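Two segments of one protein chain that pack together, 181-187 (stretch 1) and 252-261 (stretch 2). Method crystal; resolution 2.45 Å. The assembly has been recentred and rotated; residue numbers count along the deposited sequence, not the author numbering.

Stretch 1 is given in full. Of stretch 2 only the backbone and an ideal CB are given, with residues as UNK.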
# COMPACT_ATOMS: atom_id res chain seq x y z
N ILE A 181 -15.97 7.46 -10.19
CA ILE A 181 -15.20 8.47 -9.45
C ILE A 181 -15.87 8.79 -8.16
O ILE A 181 -16.97 9.30 -8.16
CB ILE A 181 -15.00 9.81 -10.26
CG1 ILE A 181 -14.17 9.54 -11.52
CG2 ILE A 181 -14.36 10.95 -9.35
CD1 ILE A 181 -14.23 10.70 -12.56
N VAL A 182 -15.19 8.51 -7.07
CA VAL A 182 -15.68 8.85 -5.72
C VAL A 182 -14.92 10.05 -5.14
O VAL A 182 -13.75 9.89 -4.73
CB VAL A 182 -15.50 7.69 -4.77
CG1 VAL A 182 -15.76 8.15 -3.38
CG2 VAL A 182 -16.45 6.55 -5.15
N LYS A 183 -15.57 11.22 -5.07
CA LYS A 183 -14.90 12.43 -4.61
C LYS A 183 -15.29 12.75 -3.15
O LYS A 183 -16.48 12.79 -2.80
CB LYS A 183 -15.22 13.63 -5.51
CG LYS A 183 -14.90 13.41 -6.98
CD LYS A 183 -14.82 14.73 -7.81
CE LYS A 183 -16.18 15.47 -7.99
NZ LYS A 183 -16.42 16.06 -9.36
N VAL A 184 -14.30 12.93 -2.30
CA VAL A 184 -14.54 13.13 -0.89
C VAL A 184 -13.80 14.36 -0.41
O VAL A 184 -12.59 14.57 -0.69
CB VAL A 184 -14.09 11.91 -0.07
CG1 VAL A 184 -13.83 12.31 1.34
CG2 VAL A 184 -15.16 10.82 -0.16
N MSE A 185 -14.52 15.22 0.29
CA MSE A 185 -13.86 16.33 1.01
C MSE A 185 -14.02 16.12 2.49
O MSE A 185 -15.13 16.02 3.01
CB MSE A 185 -14.41 17.67 0.59
CG MSE A 185 -13.57 18.85 1.14
SE MSE A 185 -14.59 19.89 2.48
CE MSE A 185 -13.28 21.38 2.80
N LEU A 186 -12.90 16.03 3.17
CA LEU A 186 -12.92 15.90 4.63
C LEU A 186 -12.97 17.28 5.28
O LEU A 186 -12.03 18.04 5.16
CB LEU A 186 -11.66 15.17 5.13
CG LEU A 186 -11.37 13.82 4.54
CD1 LEU A 186 -10.07 13.38 5.13
CD2 LEU A 186 -12.52 12.87 4.85
N ASN A 187 -14.04 17.56 5.99
CA ASN A 187 -14.32 18.90 6.49
C ASN A 187 -14.10 18.95 8.03
O ASN A 187 -14.80 18.30 8.83
CB ASN A 187 -15.74 19.23 6.08
CG ASN A 187 -16.16 20.63 6.42
OD1 ASN A 187 -15.46 21.62 6.16
ND2 ASN A 187 -17.36 20.75 6.94
N UNK A 252 -15.42 8.62 12.49
CA UNK A 252 -16.59 8.70 11.58
C UNK A 252 -16.18 8.86 10.11
O UNK A 252 -16.74 8.21 9.21
CB UNK A 252 -17.49 9.87 11.98
N UNK A 253 -15.23 9.76 9.89
CA UNK A 253 -14.70 9.96 8.54
C UNK A 253 -14.16 8.65 7.97
O UNK A 253 -14.40 8.35 6.82
CB UNK A 253 -13.60 11.02 8.55
N UNK A 254 -13.47 7.86 8.77
CA UNK A 254 -12.98 6.61 8.26
C UNK A 254 -14.10 5.72 7.75
O UNK A 254 -13.94 5.13 6.67
CB UNK A 254 -12.18 5.88 9.34
N UNK A 255 -15.18 5.54 8.51
CA UNK A 255 -16.25 4.67 8.07
C UNK A 255 -17.11 5.29 6.99
O UNK A 255 -17.80 4.59 6.26
CB UNK A 255 -17.13 4.28 9.26
N UNK A 256 -17.08 6.61 6.86
CA UNK A 256 -17.91 7.26 5.84
C UNK A 256 -17.19 7.12 4.49
O UNK A 256 -17.80 6.78 3.47
CB UNK A 256 -18.17 8.73 6.18
N UNK A 257 -15.88 7.33 4.52
CA UNK A 257 -15.10 7.13 3.33
C UNK A 257 -15.20 5.69 2.93
O UNK A 257 -15.55 5.37 1.77
CB UNK A 257 -13.64 7.55 3.54
N UNK A 258 -14.98 4.78 3.86
CA UNK A 258 -15.06 3.37 3.47
C UNK A 258 -16.41 2.94 2.93
O UNK A 258 -16.46 2.20 1.94
CB UNK A 258 -14.71 2.49 4.67
N UNK A 259 -17.49 3.44 3.50
CA UNK A 259 -18.83 2.99 3.04
C UNK A 259 -19.10 3.55 1.68
O UNK A 259 -19.75 2.92 0.87
CB UNK A 259 -19.94 3.42 4.01
N UNK A 260 -18.55 4.71 1.40
CA UNK A 260 -18.68 5.32 0.05
C UNK A 260 -18.04 4.47 -1.02
O UNK A 260 -18.63 4.25 -2.09
CB UNK A 260 -18.05 6.71 0.02
N UNK A 261 -16.82 4.02 -0.72
CA UNK A 261 -16.10 3.05 -1.52
C UNK A 261 -16.86 1.77 -1.74
O UNK A 261 -16.96 1.33 -2.86
CB UNK A 261 -14.76 2.73 -0.86

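Stretch 2 is a helix that runs nearly antiparallel to the strand of stretch 1, with an angle of 166° between their directions and a closest axial approach of 9.7 Å. The strand presents V182, V184 and L186 to the helix, a row of aliphatic side chains with no charge or side-chain donor or acceptor, so the positions that meet it should be apolar.

Position 252 has nothing of the strand within 5.5 Å of its ideal CB, so polar, aromatic or aliphatic residues would all be compatible with it. The deposited residue is Y252, whose OH is hydrogen-bonded elsewhere in the structure.

At position 253 CA-to-CB points toward the strand, in register with L186; the CA atoms of 253 and L186 are 7.3 Å apart. The ideal CB of 253 already lies 4.3 Å from L186 CD2, so a small apolar residue would suffice, although a somewhat longer one directed past the leucine methyl is conceivable. The residue is A253; its CB meets L186 CD2 at 4.3 Å.

Position 254 points away, and 255 is out of reach; neither is constrained by the strand, and polar or apolar residues would serve equally well. They are R254, with NH1 and NH2 hydrogen-bonded elsewhere, and I255.

Position 256 points toward the strand, but its ideal CB has no strand atom within 5.5 Å. Stretch 1 would accommodate either a small residue or a longer apolar one. It is A256; A256 CB remains 7.2 Å from L186 CD2, its nearest atom of the strand, and makes no contact.

Position 257 lies opposite the middle of the strand, its CA 7.4 Å from V184 CA. CA-to-CB points toward the strand, and the ideal CB is 5.2 Å from V184 CG2, leaving space for another carbon or two. Valine, isoleucine or leucine would all be reasonable. The residue is V257, in the t rotamer; its CG2 packs at 3.9 Å from V184 CG1 and at 4.1 Å from L186 CD2, so one methyl touches both V184 and L186, alternate residues of the strand.

Positions 258 and 259 are out of reach and could carry polar side chains. They are Q258 and Q259, both of which find hydrogen-bond partners outside this contact.

Position 260 points toward the strand, with its ideal CB 4.3 Å from V182 CG1 and 5.0 Å from V184 CG2. An aliphatic side chain fits these two valines, and a longer one can extend along V184. L260 does so: its CB lies 4.4 Å from V182 CG1, while CD1 reaches V184 CG2 at 3.5 Å, the closest contact between the stretches.

At position 261 CA-to-CB points sideways and the ideal CB touches nothing, yet the CA atoms of 261 and V182 are only 7.2 Å apart. A flexible apolar chain, leucine or methionine, could turn back toward that valine. In L261 the end does come nearer, and CD1 lies 4.4 Å from V182 CG1.

Stretch 2 (252-261) YARIAVQQLL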
# COMPACT_ATOMS: atom_id res chain seq x y z
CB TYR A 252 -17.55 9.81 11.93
CG TYR A 252 -18.60 9.99 10.84
CD1 TYR A 252 -19.57 9.05 10.64
CD2 TYR A 252 -18.55 11.06 9.97
CE1 TYR A 252 -20.51 9.19 9.65
CE2 TYR A 252 -19.46 11.21 8.98
CZ TYR A 252 -20.45 10.27 8.81
OH TYR A 252 -21.39 10.42 7.82
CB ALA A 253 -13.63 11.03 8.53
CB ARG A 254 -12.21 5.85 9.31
CG ARG A 254 -10.90 6.45 9.67
CD ARG A 254 -10.28 5.74 10.84
NE ARG A 254 -9.20 6.56 11.39
CZ ARG A 254 -9.02 6.87 12.69
NH1 ARG A 254 -9.81 6.42 13.66
NH2 ARG A 254 -7.98 7.61 13.02
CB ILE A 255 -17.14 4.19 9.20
CG1 ILE A 255 -17.75 5.38 9.99
CG2 ILE A 255 -16.38 3.24 10.08
CD1 ILE A 255 -18.80 4.96 11.03
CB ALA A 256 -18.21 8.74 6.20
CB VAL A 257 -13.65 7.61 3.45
CG1 VAL A 257 -12.89 7.21 2.20
CG2 VAL A 257 -13.59 9.14 3.54
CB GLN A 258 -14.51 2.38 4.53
CG GLN A 258 -13.07 2.09 4.17
CD GLN A 258 -12.32 1.16 5.08
OE1 GLN A 258 -11.22 1.49 5.53
NE2 GLN A 258 -12.87 -0.05 5.31
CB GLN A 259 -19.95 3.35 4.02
CG GLN A 259 -21.23 2.53 3.85
CD GLN A 259 -21.04 1.06 4.14
OE1 GLN A 259 -20.54 0.66 5.19
NE2 GLN A 259 -21.44 0.23 3.21
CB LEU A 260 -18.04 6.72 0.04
CG LEU A 260 -18.93 7.87 0.51
CD1 LEU A 260 -18.09 9.12 0.52
CD2 LEU A 260 -20.19 8.11 -0.36
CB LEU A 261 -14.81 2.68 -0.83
CG LEU A 261 -13.52 3.12 -1.45
CD1 LEU A 261 -13.60 4.52 -2.10
CD2 LEU A 261 -12.49 3.11 -0.35
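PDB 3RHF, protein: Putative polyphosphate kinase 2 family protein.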